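Local coordinates for protein 5'-deoxynucleotidase (Pyrococcus horikoshii, PDB 2CQZ) that probably hydrolyses 2'-deoxyribonucleoside 5'-phosphates to deoxyribonucleosides and phosphate, as a metal-dependent enzyme of the HD-domain family, at residues L9-L14 with K100-F105; T78-P81 with F87-K90; E154-L159 with D167-V172. All coordinates share one frame; numbering follows the deposited sequence.

Contact 1: residues L9-L14 with K100-F105; sequences LLVQTL and KVFPEF
Leu10 presses one methyl, CD2, into the notch that Val101 and Phe102 make together, meeting both walls at once. Leu10 CD2 lies 3.9 Å from Val101 CG1 and equally 3.9 Å from Phe102 CZ. The two walls are packed on each other: Val101 CG1 sits 3.7 Å above the plane of the Phe102 ring, over its centre. The interlock also runs the other way: the CZ corner of Phe102 is a bump that enters the hollow between Leu10 and Val11, with Val11 CG2 4.0 Å from Phe102 CZ. Both aliphatic groups come to the ring at a slant. Leu10 reaches the notch because its CG lies anti to the backbone N (chi1 172°), which swings the branched end toward the loop. Behind this surface, Leu10 O accepts from both Thr13 N and Thr13 OG1, which approach from the same face of its carbonyl plane. Leu72 continues the apolar patch under Val11 and Phe102, and Ile76 does so under Leu10 and Val101; Phe42 of the second subunit packs on Val11. The contact thus joins the N-terminal helix to the loop between helices 90-100 and 106-114 of the HD domain, with Lys7 of that helix as a polar tie beside it, hydrogen-bonded to Val101 O and salt-bridged to Glu104. Between the two segments the chemistry is apolar, so their fit probably rests on shape and the exclusion of water.

Contact 2: residues T78-P81 with F87-K90; sequences TDIP and FVDK
Lys90 reaches across to Asp79 and Ile80 with a fully extended side chain, a lysine used as a strut between two arms of a loop. At CB the chain sets out toward 78-81, and with CG anti to the backbone N (chi1 -175°) it continues straight. CB and CG cover the span; Lys90 CD comes within 3.7 Å of Ile80 O, with Ile80 CB a little farther off. Lys90 CE passes Ile80 O and Ile80 N, 4.0 Å from each. Lys90 NZ forms a salt bridge with Asp79 OD1 at 3.0 Å and a weak hydrogen bond to Ile80 O at 3.4 Å. Its strongest polar partner is Glu74, through a second salt bridge from NZ to Glu74 OE2, so the ammonium group joins two carboxylates close to each other. Asp79, the centre of an inverse gamma turn closed by Ile80 N to Thr78 O at 2.8 Å, leaves the backbone pointing away, but its carboxylate comes back to the lysine. The Asp79 side chain lies about 7 Å from the nickel ion, beside the HD-type metal site and not part of it. A methionine in place of Lys90 would probably leave Asp79 and Glu74 facing each other without the positive charge between them. Toward the root of the lysine, away from its charged end, Ile80 CD1 meets Val88 CG1 in an apolar contact at 4.2 Å. The loop links helix 74-77 to helix 90-100, whose N-cap residue Asp89 hydrogen-bonds Lys92 N through OD1. Pro81 rests on helix 20-24, while Val88 packs on Ala93 of the third subunit.

Contact 3: residues E154-L159 with D167-V172; sequences EEIKRL and DILNSV
One turn of helix that points Leu169 at Ile156 and Lys157 is pinned at Asp167 O, which accepts from both Ser171 N, at 3.1 Å, and Ser171 OG, at 3.3 Å. The serine side chain thus adds a second bond to the regular helical one, and its two donors come from opposite faces of the carbonyl plane. This is a helix-to-helix contact in the all-helical HD domain, between helix 152-157 and the C-terminal helix 166-173. Leu169 carries it. With CG anti to its own carbonyl carbon (chi1 -57°), the leucine sends both methyls across to helix 152-157, where Ile156 CG2 fits against the fork: it is 3.7 Å from Leu169 CD1 and 3.8 Å from Leu169 CD2. Ile156 continues inward onto Ile125 and Lys128, and Val172 packs on Leu129, so both segments pack against the same long helix, 118-140. Asp167 is also anchored through its carboxylate, by a salt bridge to Arg54. Solvent-facing Lys157 covers the outer side of the leucine. Its chain leaves the backbone along the flank, then bends at chi2 (-82°), and the two side chains reach toward each other tip to tip. The aliphatic part of this meeting is Lys157 CD at 4.0 Å from Leu169 CD1; the ammonium nitrogen Lys157 NZ is carried on past that methyl and ends 3.8 Å from Leu169 CB.

Overall arrangement
Contact 2 falls within the span of chain bracketed by contact 1, and contact 3 follows both near the C-terminus; all three belong to the same helical HD domain. The centres of contacts 1 and 2 are about 17 Å apart, and helices 74-77 and 90-100 connect their surroundings. Contact 3 lies across the chain's centre from contact 1, about 31 Å between centres, and about 26 Å from contact 2. None touches another. Between them they join the N-terminal helix to the loop after helix 90-100, fold the loop near the nickel ion on itself, and pair the two C-terminal helices. Contacts 1 and 2 also meet the third subunit, and contacts 1 and 3 the second, so parts of all three also lie at or near subunit interfaces.

Contact 1: residues L9-L14 with K100-F105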
# COMPACT_ATOMS: atom_id res chain seq x y z
N LEU A 9 9.06 -6.82 21.46
CA LEU A 9 9.36 -6.03 20.28
C LEU A 9 9.75 -6.94 19.12
O LEU A 9 9.49 -6.64 17.96
CB LEU A 9 10.49 -5.04 20.57
CG LEU A 9 10.21 -3.85 21.49
CD1 LEU A 9 11.51 -3.07 21.71
CD2 LEU A 9 9.14 -2.95 20.86
N LEU A 10 10.39 -8.04 19.46
CA LEU A 10 10.82 -9.02 18.47
C LEU A 10 9.59 -9.71 17.86
O LEU A 10 9.51 -9.84 16.63
CB LEU A 10 11.70 -10.09 19.12
CG LEU A 10 12.01 -11.25 18.18
CD1 LEU A 10 12.67 -10.72 16.93
CD2 LEU A 10 12.89 -12.27 18.87
N VAL A 11 8.66 -10.17 18.70
CA VAL A 11 7.46 -10.86 18.21
C VAL A 11 6.50 -9.92 17.48
O VAL A 11 5.73 -10.38 16.63
CB VAL A 11 6.70 -11.58 19.38
CG1 VAL A 11 5.22 -11.85 19.01
CG2 VAL A 11 7.35 -12.92 19.70
N GLN A 12 6.57 -8.63 17.78
CA GLN A 12 5.72 -7.68 17.10
C GLN A 12 6.14 -7.53 15.64
O GLN A 12 5.43 -6.92 14.85
CB GLN A 12 5.75 -6.31 17.77
CG GLN A 12 4.95 -6.25 19.08
CD GLN A 12 4.57 -4.83 19.48
OE1 GLN A 12 5.38 -3.90 19.40
NE2 GLN A 12 3.34 -4.66 19.95
N THR A 13 7.29 -8.09 15.29
CA THR A 13 7.77 -8.03 13.90
C THR A 13 6.79 -8.81 13.02
O THR A 13 6.73 -8.61 11.81
CB THR A 13 9.17 -8.68 13.77
OG1 THR A 13 10.05 -8.11 14.74
CG2 THR A 13 9.76 -8.41 12.40
N LEU A 14 6.02 -9.70 13.64
CA LEU A 14 5.02 -10.48 12.92
C LEU A 14 3.94 -9.60 12.31
O LEU A 14 3.26 -10.00 11.36
CB LEU A 14 4.38 -11.52 13.86
CG LEU A 14 5.31 -12.63 14.36
CD1 LEU A 14 4.52 -13.58 15.24
CD2 LEU A 14 5.94 -13.37 13.18
N LYS A 100 17.07 -21.67 21.06
CA LYS A 100 17.92 -20.58 21.48
C LYS A 100 17.18 -19.30 21.91
O LYS A 100 17.51 -18.69 22.93
CB LYS A 100 18.90 -20.19 20.38
CG LYS A 100 19.66 -18.91 20.71
CD LYS A 100 20.51 -18.38 19.57
CE LYS A 100 21.18 -17.07 20.00
NZ LYS A 100 21.94 -16.37 18.92
N VAL A 101 16.17 -18.89 21.13
CA VAL A 101 15.43 -17.65 21.40
C VAL A 101 14.16 -17.74 22.25
O VAL A 101 13.87 -16.82 23.05
CB VAL A 101 15.05 -16.93 20.07
CG1 VAL A 101 14.33 -15.63 20.36
CG2 VAL A 101 16.32 -16.67 19.24
N PHE A 102 13.38 -18.81 22.06
CA PHE A 102 12.12 -19.03 22.79
C PHE A 102 12.11 -20.35 23.55
O PHE A 102 11.18 -21.15 23.42
CB PHE A 102 10.93 -19.02 21.79
CG PHE A 102 10.77 -17.73 21.05
CD1 PHE A 102 10.41 -16.57 21.73
CD2 PHE A 102 11.02 -17.66 19.68
CE1 PHE A 102 10.34 -15.36 21.07
CE2 PHE A 102 10.95 -16.43 19.01
CZ PHE A 102 10.59 -15.29 19.71
N PRO A 103 13.15 -20.61 24.37
CA PRO A 103 13.24 -21.85 25.14
C PRO A 103 12.00 -22.11 25.98
O PRO A 103 11.56 -23.25 26.11
CB PRO A 103 14.51 -21.64 25.97
CG PRO A 103 14.53 -20.13 26.16
CD PRO A 103 14.20 -19.66 24.78
N GLU A 104 11.43 -21.04 26.52
CA GLU A 104 10.22 -21.16 27.34
C GLU A 104 9.05 -21.67 26.53
O GLU A 104 8.10 -22.19 27.11
CB GLU A 104 9.81 -19.82 27.97
CG GLU A 104 9.41 -18.76 26.97
CD GLU A 104 10.61 -18.12 26.31
OE1 GLU A 104 11.62 -18.83 26.11
OE2 GLU A 104 10.55 -16.91 26.00
N PHE A 105 9.08 -21.52 25.21
CA PHE A 105 7.97 -22.01 24.40
C PHE A 105 8.32 -23.24 23.59
O PHE A 105 7.52 -23.69 22.77
CB PHE A 105 7.46 -20.92 23.44
CG PHE A 105 6.92 -19.69 24.13
CD1 PHE A 105 5.96 -19.80 25.13
CD2 PHE A 105 7.37 -18.42 23.76
CE1 PHE A 105 5.45 -18.67 25.75
CE2 PHE A 105 6.87 -17.28 24.37
CZ PHE A 105 5.90 -17.40 25.37

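Contact 2: residues T78-P81 with F87-K90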
# COMPACT_ATOMS: atom_id res chain seq x y z
N THR A 78 10.96 -15.51 9.19
CA THR A 78 10.04 -15.00 8.18
C THR A 78 9.26 -16.22 7.68
O THR A 78 9.72 -17.35 7.83
CB THR A 78 10.73 -14.32 6.95
OG1 THR A 78 11.25 -15.32 6.07
CG2 THR A 78 11.85 -13.41 7.39
N ASP A 79 8.09 -15.98 7.11
CA ASP A 79 7.24 -17.06 6.63
C ASP A 79 7.73 -17.62 5.30
O ASP A 79 7.14 -17.35 4.26
CB ASP A 79 5.80 -16.56 6.50
CG ASP A 79 4.85 -17.61 5.94
OD1 ASP A 79 5.00 -18.80 6.30
OD2 ASP A 79 3.95 -17.23 5.16
N ILE A 80 8.81 -18.39 5.35
CA ILE A 80 9.37 -19.00 4.15
C ILE A 80 8.29 -19.87 3.53
O ILE A 80 7.83 -20.82 4.14
CB ILE A 80 10.59 -19.85 4.50
CG1 ILE A 80 11.66 -18.96 5.13
CG2 ILE A 80 11.11 -20.54 3.26
CD1 ILE A 80 12.79 -19.73 5.78
N PRO A 81 7.87 -19.55 2.30
CA PRO A 81 6.82 -20.29 1.58
C PRO A 81 7.09 -21.77 1.26
O PRO A 81 8.23 -22.17 1.02
CB PRO A 81 6.61 -19.44 0.33
CG PRO A 81 7.99 -18.92 0.05
CD PRO A 81 8.48 -18.53 1.43
N PHE A 87 14.01 -26.39 -0.91
CA PHE A 87 15.41 -26.00 -0.90
C PHE A 87 15.86 -25.52 0.49
O PHE A 87 17.03 -25.29 0.74
CB PHE A 87 15.57 -24.85 -1.89
CG PHE A 87 15.21 -25.31 -3.28
CD1 PHE A 87 16.14 -25.99 -4.03
CD2 PHE A 87 13.95 -25.03 -3.80
CE1 PHE A 87 15.82 -26.43 -5.31
CE2 PHE A 87 13.63 -25.47 -5.08
CZ PHE A 87 14.56 -26.18 -5.83
N VAL A 88 14.87 -25.30 1.39
CA VAL A 88 15.23 -24.87 2.75
C VAL A 88 14.51 -25.71 3.82
O VAL A 88 13.30 -25.92 3.77
CB VAL A 88 14.85 -23.39 2.92
CG1 VAL A 88 15.14 -22.95 4.36
CG2 VAL A 88 15.66 -22.53 1.97
N ASP A 89 15.28 -26.25 4.78
CA ASP A 89 14.63 -26.94 5.90
C ASP A 89 14.03 -25.95 6.91
O ASP A 89 14.65 -25.57 7.89
CB ASP A 89 15.64 -27.86 6.59
CG ASP A 89 14.90 -28.93 7.38
OD1 ASP A 89 13.85 -28.60 7.96
OD2 ASP A 89 15.35 -30.07 7.41
N LYS A 90 12.79 -25.49 6.70
CA LYS A 90 12.18 -24.54 7.62
C LYS A 90 12.03 -25.14 9.01
O LYS A 90 12.24 -24.45 10.02
CB LYS A 90 10.80 -24.10 7.09
CG LYS A 90 10.11 -23.01 7.93
CD LYS A 90 8.81 -22.53 7.30
CE LYS A 90 8.23 -21.33 8.05
NZ LYS A 90 6.93 -20.85 7.47

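Contact 3: residues E154-L159 with D167-V172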
# COMPACT_ATOMS: atom_id res chain seq x y z
N GLU A 154 -8.67 -31.81 3.02
CA GLU A 154 -8.33 -33.23 3.04
C GLU A 154 -7.31 -33.48 4.13
O GLU A 154 -7.43 -34.43 4.90
CB GLU A 154 -7.76 -33.68 1.69
CG GLU A 154 -8.76 -33.63 0.54
CD GLU A 154 -10.06 -34.32 0.88
OE1 GLU A 154 -10.03 -35.55 1.13
OE2 GLU A 154 -11.11 -33.64 0.91
N GLU A 155 -6.31 -32.60 4.20
CA GLU A 155 -5.25 -32.71 5.20
C GLU A 155 -5.86 -32.70 6.61
O GLU A 155 -5.35 -33.34 7.52
CB GLU A 155 -4.23 -31.57 5.05
CG GLU A 155 -3.82 -31.29 3.61
CD GLU A 155 -2.68 -30.28 3.50
OE1 GLU A 155 -1.51 -30.70 3.64
OE2 GLU A 155 -2.95 -29.07 3.29
N ILE A 156 -6.96 -31.97 6.77
CA ILE A 156 -7.64 -31.88 8.06
C ILE A 156 -8.36 -33.19 8.37
O ILE A 156 -8.36 -33.64 9.51
CB ILE A 156 -8.68 -30.73 8.06
CG1 ILE A 156 -7.96 -29.39 7.97
CG2 ILE A 156 -9.57 -30.82 9.29
CD1 ILE A 156 -8.90 -28.18 7.93
N LYS A 157 -8.97 -33.79 7.34
CA LYS A 157 -9.70 -35.05 7.52
C LYS A 157 -8.78 -36.16 8.05
O LYS A 157 -9.22 -37.05 8.77
CB LYS A 157 -10.32 -35.50 6.19
CG LYS A 157 -11.14 -34.44 5.45
CD LYS A 157 -12.55 -34.32 5.99
CE LYS A 157 -13.47 -33.66 4.98
NZ LYS A 157 -14.85 -33.52 5.54
N ARG A 158 -7.49 -36.11 7.69
CA ARG A 158 -6.51 -37.10 8.12
C ARG A 158 -6.23 -37.06 9.62
O ARG A 158 -5.51 -37.92 10.15
CB ARG A 158 -5.19 -36.90 7.39
CG ARG A 158 -5.03 -37.69 6.13
CD ARG A 158 -3.68 -37.43 5.48
NE ARG A 158 -3.66 -36.17 4.75
CZ ARG A 158 -2.63 -35.72 4.04
NH1 ARG A 158 -1.51 -36.43 3.97
NH2 ARG A 158 -2.72 -34.56 3.39
N LEU A 159 -6.76 -36.07 10.31
CA LEU A 159 -6.53 -35.93 11.74
C LEU A 159 -7.70 -36.49 12.52
O LEU A 159 -8.86 -36.19 12.23
CB LEU A 159 -6.28 -34.46 12.09
CG LEU A 159 -5.10 -33.76 11.39
CD1 LEU A 159 -5.03 -32.30 11.81
CD2 LEU A 159 -3.81 -34.47 11.73
N ASP A 167 -19.32 -31.81 10.23
CA ASP A 167 -20.34 -30.86 9.81
C ASP A 167 -19.72 -29.53 9.41
O ASP A 167 -20.07 -28.94 8.38
CB ASP A 167 -21.35 -30.64 10.94
CG ASP A 167 -20.70 -30.08 12.20
OD1 ASP A 167 -19.58 -30.51 12.54
OD2 ASP A 167 -21.32 -29.21 12.86
N ILE A 168 -18.80 -29.04 10.24
CA ILE A 168 -18.14 -27.77 9.98
C ILE A 168 -17.25 -27.82 8.74
O ILE A 168 -17.28 -26.91 7.91
CB ILE A 168 -17.29 -27.37 11.20
CG1 ILE A 168 -18.20 -27.23 12.43
CG2 ILE A 168 -16.54 -26.09 10.90
CD1 ILE A 168 -17.45 -27.01 13.72
N LEU A 169 -16.46 -28.88 8.60
CA LEU A 169 -15.58 -29.02 7.45
C LEU A 169 -16.41 -29.06 6.17
O LEU A 169 -15.94 -28.67 5.10
CB LEU A 169 -14.75 -30.29 7.58
CG LEU A 169 -13.92 -30.36 8.86
CD1 LEU A 169 -13.10 -31.66 8.86
CD2 LEU A 169 -13.00 -29.14 8.93
N ASN A 170 -17.64 -29.53 6.28
CA ASN A 170 -18.54 -29.62 5.14
C ASN A 170 -19.02 -28.23 4.74
O ASN A 170 -19.09 -27.90 3.56
CB ASN A 170 -19.72 -30.53 5.49
CG ASN A 170 -19.37 -32.00 5.35
OD1 ASN A 170 -18.21 -32.40 5.54
ND2 ASN A 170 -20.37 -32.82 5.02
N SER A 171 -19.34 -27.41 5.74
CA SER A 171 -19.78 -26.04 5.48
C SER A 171 -18.65 -25.26 4.82
O SER A 171 -18.89 -24.37 4.00
CB SER A 171 -20.18 -25.35 6.79
OG SER A 171 -21.23 -26.05 7.43
N VAL A 172 -17.41 -25.59 5.18
CA VAL A 172 -16.24 -24.92 4.63
C VAL A 172 -16.03 -25.30 3.19
O VAL A 172 -15.83 -24.44 2.33
CB VAL A 172 -14.96 -25.29 5.41
CG1 VAL A 172 -13.75 -24.66 4.75
CG2 VAL A 172 -15.07 -24.81 6.83